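Local coordinates for malate Synthase (Haloferax volcanii, PDB 3OYZ) that catalyses the magnesium-dependent Claisen condensation of acetyl-CoA with glyoxylate, followed by hydrolysis of malyl-CoA to malate and CoA, in the glyoxylate cycle, at the interface of chains A and B. Sequence-based numbering; all coordinates share one arbitrary frame. Chains: chain A/B, Malate Synthase.

Contact 1: the interface of chains A and B. Residues chain A 8, 12, 43-44, 78-79; chain B 404-405, 408-409, 412.
Loops of chain A that carry A:Arg8, A:Arg12, A:Asp44 and A:Pro78 receive the end of helix 397-408 of chain B, followed by B:Arg409 and the 3-10 helix 410-412 that holds B:Gln412. The site illustrates how one buttressed carboxylate can gather several arginines at a subunit interface of an oligomeric enzyme. A:Asp44 OD1 accepts from B:Arg409 NH1 across the boundary at 2.9 Å, a salt bridge whose donor stands above the carboxylate plane, and the two flat groups are turned 84° apart. The same oxygen takes A:Arg8 NH1 at 2.8 Å and the NH2 of A:Arg12, while A:Arg12 NE goes to OD2 of A:Asp44 and completes a side-on, two-oxygen grip. This concentration of positive groups would tend to keep the carboxylate negative. A kink at chi3 (-69°) helps turn the A:Arg8 guanidinium so that NE and NH2 together face one oxygen, B:Asp404 OD2, in a second salt bridge across the boundary, each at 2.9 Å and from the same face of that carboxylate. Its CD lies 3.6 Å from CB of B:Asn408, the two chains running antiparallel alongside one another. B:Val405 sets CG2 over the centre of the A:Arg12 guanidinium, an apolar cover for one face, whereas the edge of that group serves the polar partners. Tip to tip with A:Arg12, B:Gln412 offers its amide oxygen OE1 to NH2 at 2.8 Å, in the guanidinium plane and with 160° at the hydrogen.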
loop_
_atom_site.group_PDB
_atom_site.type_symbol
_atom_site.label_atom_id
_atom_site.label_comp_id
_atom_site.label_asym_id
_atom_site.label_seq_id
_atom_site.Cartn_x
_atom_site.Cartn_y
_atom_site.Cartn_z
ATOM N N ARG A 8 14.034 -21.493 -12.208
ATOM C CA ARG A 8 13.457 -21.670 -10.863
ATOM C C ARG A 8 12.181 -20.858 -10.869
ATOM O O ARG A 8 12.206 -19.630 -10.829
ATOM C CB ARG A 8 14.337 -21.278 -9.675
ATOM C CG ARG A 8 15.361 -22.298 -9.086
ATOM C CD ARG A 8 14.932 -23.767 -8.994
ATOM N NE ARG A 8 13.885 -24.073 -8.010
ATOM C CZ ARG A 8 14.068 -24.222 -6.703
ATOM N NH1 ARG A 8 15.284 -24.113 -6.175
ATOM N NH2 ARG A 8 13.026 -24.488 -5.929
ATOM N N ARG A 12 13.076 -20.075 -2.339
ATOM C CA ARG A 12 12.806 -19.960 -0.910
ATOM C C ARG A 12 13.864 -19.161 -0.213
ATOM O O ARG A 12 13.545 -18.483 0.768
ATOM C CB ARG A 12 12.812 -21.378 -0.247
ATOM C CG ARG A 12 11.663 -22.267 -0.735
ATOM C CD ARG A 12 11.869 -23.720 -0.233
ATOM N NE ARG A 12 13.004 -24.270 -0.970
ATOM C CZ ARG A 12 13.524 -25.476 -0.711
ATOM N NH1 ARG A 12 13.015 -26.216 0.273
ATOM N NH2 ARG A 12 14.482 -25.948 -1.496
ATOM N N PRO A 43 21.118 -23.197 -0.051
ATOM C CA PRO A 43 20.041 -22.258 -0.471
ATOM C C PRO A 43 19.576 -22.499 -1.892
ATOM O O PRO A 43 20.361 -22.970 -2.712
ATOM C CB PRO A 43 20.672 -20.888 -0.193
ATOM C CG PRO A 43 22.144 -21.097 -0.503
ATOM C CD PRO A 43 22.422 -22.528 0.092
ATOM N N ASP A 44 18.319 -22.192 -2.245
ATOM C CA ASP A 44 17.940 -22.193 -3.667
ATOM C C ASP A 44 18.812 -21.231 -4.485
ATOM O O ASP A 44 19.163 -21.487 -5.633
ATOM C CB ASP A 44 16.465 -21.795 -3.780
ATOM C CG ASP A 44 15.556 -22.873 -3.299
ATOM O OD1 ASP A 44 15.949 -24.064 -3.436
ATOM O OD2 ASP A 44 14.460 -22.544 -2.791
ATOM N N PRO A 78 24.430 -27.314 -5.230
ATOM C CA PRO A 78 23.181 -27.748 -5.858
ATOM C C PRO A 78 22.134 -26.633 -6.162
ATOM O O PRO A 78 21.167 -26.968 -6.828
ATOM C CB PRO A 78 22.518 -28.611 -4.777
ATOM C CG PRO A 78 22.939 -27.953 -3.520
ATOM C CD PRO A 78 24.389 -27.476 -3.764
ATOM N N GLY A 79 22.220 -25.464 -5.530
ATOM C CA GLY A 79 21.330 -24.325 -5.856
ATOM C C GLY A 79 21.833 -23.490 -7.027
ATOM O O GLY A 79 22.626 -23.985 -7.824
ATOM N N ASP B 404 8.106 -27.786 -7.540
ATOM C CA ASP B 404 9.254 -27.025 -8.001
ATOM C C ASP B 404 10.520 -27.435 -7.280
ATOM O O ASP B 404 11.551 -27.570 -7.927
ATOM C CB ASP B 404 9.106 -25.502 -7.811
ATOM C CG ASP B 404 10.189 -24.724 -8.532
ATOM O OD1 ASP B 404 10.330 -24.896 -9.755
ATOM O OD2 ASP B 404 10.959 -23.947 -7.932
ATOM N N VAL B 405 10.443 -27.528 -5.959
ATOM C CA VAL B 405 11.534 -27.852 -5.070
ATOM C C VAL B 405 12.015 -29.299 -5.281
ATOM O O VAL B 405 13.198 -29.554 -5.425
ATOM C CB VAL B 405 11.103 -27.704 -3.606
ATOM C CG1 VAL B 405 12.141 -28.408 -2.730
ATOM C CG2 VAL B 405 11.013 -26.238 -3.178
ATOM N N ASN B 408 13.874 -29.601 -8.665
ATOM C CA ASN B 408 15.084 -28.834 -8.893
ATOM C C ASN B 408 16.092 -29.044 -7.789
ATOM O O ASN B 408 17.208 -28.532 -7.890
ATOM C CB ASN B 408 14.755 -27.332 -9.031
ATOM C CG ASN B 408 14.104 -27.025 -10.361
ATOM O OD1 ASN B 408 14.780 -26.897 -11.384
ATOM N ND2 ASN B 408 12.794 -26.874 -10.354
ATOM N N ARG B 409 15.685 -29.726 -6.717
ATOM C CA ARG B 409 16.573 -29.931 -5.593
ATOM C C ARG B 409 16.793 -31.444 -5.319
ATOM O O ARG B 409 16.418 -31.940 -4.261
ATOM C CB ARG B 409 16.078 -29.137 -4.381
ATOM C CG ARG B 409 16.180 -27.588 -4.501
ATOM C CD ARG B 409 17.613 -27.099 -4.771
ATOM N NE ARG B 409 18.612 -27.458 -3.759
ATOM C CZ ARG B 409 18.813 -26.783 -2.640
ATOM N NH1 ARG B 409 18.096 -25.694 -2.395
ATOM N NH2 ARG B 409 19.732 -27.148 -1.761
ATOM N N GLN B 412 17.783 -32.719 -1.919
ATOM C CA GLN B 412 16.860 -32.545 -0.815
ATOM C C GLN B 412 15.870 -33.696 -0.840
ATOM O O GLN B 412 15.049 -33.765 0.059
ATOM C CB GLN B 412 16.096 -31.197 -0.927
ATOM C CG GLN B 412 16.846 -30.065 -0.239
ATOM C CD GLN B 412 16.169 -28.675 -0.310
ATOM O OE1 GLN B 412 15.031 -28.536 -0.743
ATOM N NE2 GLN B 412 16.861 -27.678 0.197
#

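Contact 2: the interface of chains A and B. Residues chain A 214, 217-218, 221, 251-252; chain B 193, 197, 199, 209.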
loop_
_atom_site.group_PDB
_atom_site.type_symbol
_atom_site.label_atom_id
_atom_site.label_comp_id
_atom_site.label_asym_id
_atom_site.label_seq_id
_atom_site.Cartn_x
_atom_site.Cartn_y
_atom_site.Cartn_z
ATOM N N HIS A 214 4.284 -5.849 -0.406
ATOM C CA HIS A 214 3.139 -5.935 -1.289
ATOM C C HIS A 214 3.470 -5.529 -2.735
ATOM O O HIS A 214 3.192 -6.279 -3.686
ATOM C CB HIS A 214 1.917 -5.136 -0.821
ATOM C CG HIS A 214 0.778 -5.177 -1.797
ATOM N ND1 HIS A 214 -0.187 -6.176 -1.771
ATOM C CD2 HIS A 214 0.475 -4.390 -2.853
ATOM C CE1 HIS A 214 -1.088 -5.927 -2.708
ATOM N NE2 HIS A 214 -0.692 -4.877 -3.408
ATOM N N SER A 217 5.987 -7.955 -4.439
ATOM C CA SER A 217 5.215 -9.137 -4.854
ATOM C C SER A 217 4.307 -8.943 -6.067
ATOM O O SER A 217 4.324 -9.753 -7.010
ATOM C CB SER A 217 4.459 -9.712 -3.638
ATOM O OG SER A 217 3.601 -10.766 -4.148
ATOM N N ARG A 218 3.546 -7.828 -6.120
ATOM C CA ARG A 218 2.761 -7.409 -7.269
ATOM C C ARG A 218 3.602 -7.195 -8.493
ATOM O O ARG A 218 3.283 -7.700 -9.584
ATOM C CB ARG A 218 2.016 -6.085 -6.884
ATOM C CG ARG A 218 1.325 -5.432 -8.066
ATOM C CD ARG A 218 0.710 -4.190 -7.439
ATOM N NE ARG A 218 1.739 -3.160 -7.302
ATOM C CZ ARG A 218 1.554 -1.955 -6.776
ATOM N NH1 ARG A 218 0.359 -1.591 -6.335
ATOM N NH2 ARG A 218 2.544 -1.076 -6.866
ATOM N N SER A 221 4.703 -10.582 -9.859
ATOM C CA SER A 221 3.599 -11.258 -10.552
ATOM C C SER A 221 3.251 -10.608 -11.889
ATOM O O SER A 221 2.963 -11.277 -12.901
ATOM C CB SER A 221 2.389 -11.396 -9.590
ATOM O OG SER A 221 2.713 -12.440 -8.610
ATOM N N LYS A 251 1.484 -12.389 1.448
ATOM C CA LYS A 251 1.575 -11.325 0.431
ATOM C C LYS A 251 2.019 -11.930 -0.899
ATOM O O LYS A 251 2.120 -11.231 -1.895
ATOM C CB LYS A 251 2.610 -10.260 0.838
ATOM C CG LYS A 251 2.322 -9.571 2.188
ATOM C CD LYS A 251 3.362 -8.518 2.531
ATOM C CE LYS A 251 2.894 -7.523 3.585
ATOM N NZ LYS A 251 1.890 -7.974 4.583
ATOM N N GLY A 252 2.313 -13.232 -0.936
ATOM C CA GLY A 252 2.799 -13.852 -2.174
ATOM C C GLY A 252 4.308 -13.684 -2.356
ATOM O O GLY A 252 4.862 -13.870 -3.439
ATOM N N TYR B 193 -6.933 -13.522 -7.221
ATOM C CA TYR B 193 -5.788 -12.645 -6.999
ATOM C C TYR B 193 -4.759 -13.336 -6.137
ATOM O O TYR B 193 -3.564 -13.293 -6.419
ATOM C CB TYR B 193 -6.300 -11.386 -6.298
ATOM C CG TYR B 193 -5.225 -10.341 -6.027
ATOM C CD1 TYR B 193 -4.823 -9.474 -7.042
ATOM C CD2 TYR B 193 -4.665 -10.201 -4.753
ATOM C CE1 TYR B 193 -3.829 -8.463 -6.774
ATOM C CE2 TYR B 193 -3.719 -9.223 -4.489
ATOM C CZ TYR B 193 -3.348 -8.327 -5.479
ATOM O OH TYR B 193 -2.370 -7.411 -5.103
ATOM N N MET B 197 -0.947 -13.849 -7.276
ATOM C CA MET B 197 0.115 -13.343 -6.429
ATOM C C MET B 197 0.926 -14.504 -5.814
ATOM O O MET B 197 2.028 -14.227 -5.259
ATOM C CB MET B 197 -0.453 -12.403 -5.328
ATOM C CG MET B 197 -1.193 -11.108 -5.934
ATOM S SD MET B 197 0.195 -9.973 -6.449
ATOM C CE MET B 197 0.510 -9.229 -4.840
ATOM N N ALA B 199 0.104 -16.363 -3.177
ATOM C CA ALA B 199 0.177 -16.193 -1.767
ATOM C C ALA B 199 -0.236 -17.528 -1.117
ATOM O O ALA B 199 -0.952 -18.327 -1.705
ATOM C CB ALA B 199 -0.732 -15.065 -1.317
ATOM N N TRP B 209 -5.314 -8.813 2.100
ATOM C CA TRP B 209 -4.883 -7.854 1.021
ATOM C C TRP B 209 -5.369 -6.422 1.229
ATOM O O TRP B 209 -6.029 -5.836 0.359
ATOM C CB TRP B 209 -5.458 -8.353 -0.307
ATOM C CG TRP B 209 -4.997 -9.711 -0.711
ATOM C CD1 TRP B 209 -5.742 -10.835 -0.909
ATOM C CD2 TRP B 209 -3.651 -10.023 -1.094
ATOM N NE1 TRP B 209 -4.932 -11.824 -1.379
ATOM C CE2 TRP B 209 -3.642 -11.357 -1.511
ATOM C CE3 TRP B 209 -2.470 -9.265 -1.168
ATOM C CZ2 TRP B 209 -2.464 -12.003 -1.942
ATOM C CZ3 TRP B 209 -1.307 -9.886 -1.645
ATOM C CH2 TRP B 209 -1.312 -11.257 -2.000
#
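Helix 210-223 of chain A and the loop at A:Lys251 and A:Gly252 face the end of helix 190-197 and following loop segments of chain B, with A:Gly252 CA 3.5 Å from B:Ala199 CA. In this TIM-barrel enzyme of the HpcH/HpaI aldolase family, the patch exemplifies an interface whose contacts across the boundary are largely van der Waals. On the chain A side, A:Ser217, A:Ser221 and A:Gly252 belong to a potassium site, which may stiffen this surface. Bends at chi2 (-77°) and chi3 (-83°) fold the B:Met197 thioether against helix 210-223. Its SD lies 3.7 Å from A:Arg218 CA. The terminal methyl CE rests 3.5 Å from A:Ser217 OG. That hydroxyl donates to A:Lys251 O at 2.7 Å, tying the helix to the neighbouring loop. The six-membered end of B:Trp209 abuts this loop, with CH2 3.8 Å from A:Lys251 CA, while CE3 meets the edge of the A:His214 imidazole in its plane, 3.9 Å from CE1. An alanine in place of B:Trp209 would probably open a gap beside A:Lys251 and leave the A:His214 ring freer to turn. Within chain B, B:Tyr193 sends CE2 over the centre of the indole, and B:Met197 CG lies against a face of the phenol ring, near its rim. The phenolic OH of B:Tyr193 points at the CE1-NE2 side of the A:His214 ring, with NE2 3.5 Å off, a contact and not a hydrogen bond.

About 21 Å separates the centres of contact 1 and contact 2, two patches of the same boundary between chains A and B. They share no residue or helix: each chain offers different elements at each, so the subunits are joined through separate parts of the fold. Contact 1 is ionic and polar, contact 2 largely van der Waals beside a potassium site. Since the enzyme forms homotrimers and homohexamers, both patches plausibly serve trimer formation. Their centres lie about 24 Å and 27 Å from A:Asp388, the likely catalytic proton acceptor, but helix 190-197 of chain B also carries the magnesium ligand B:Asp192, so contact 2 may help hold that active-site helix.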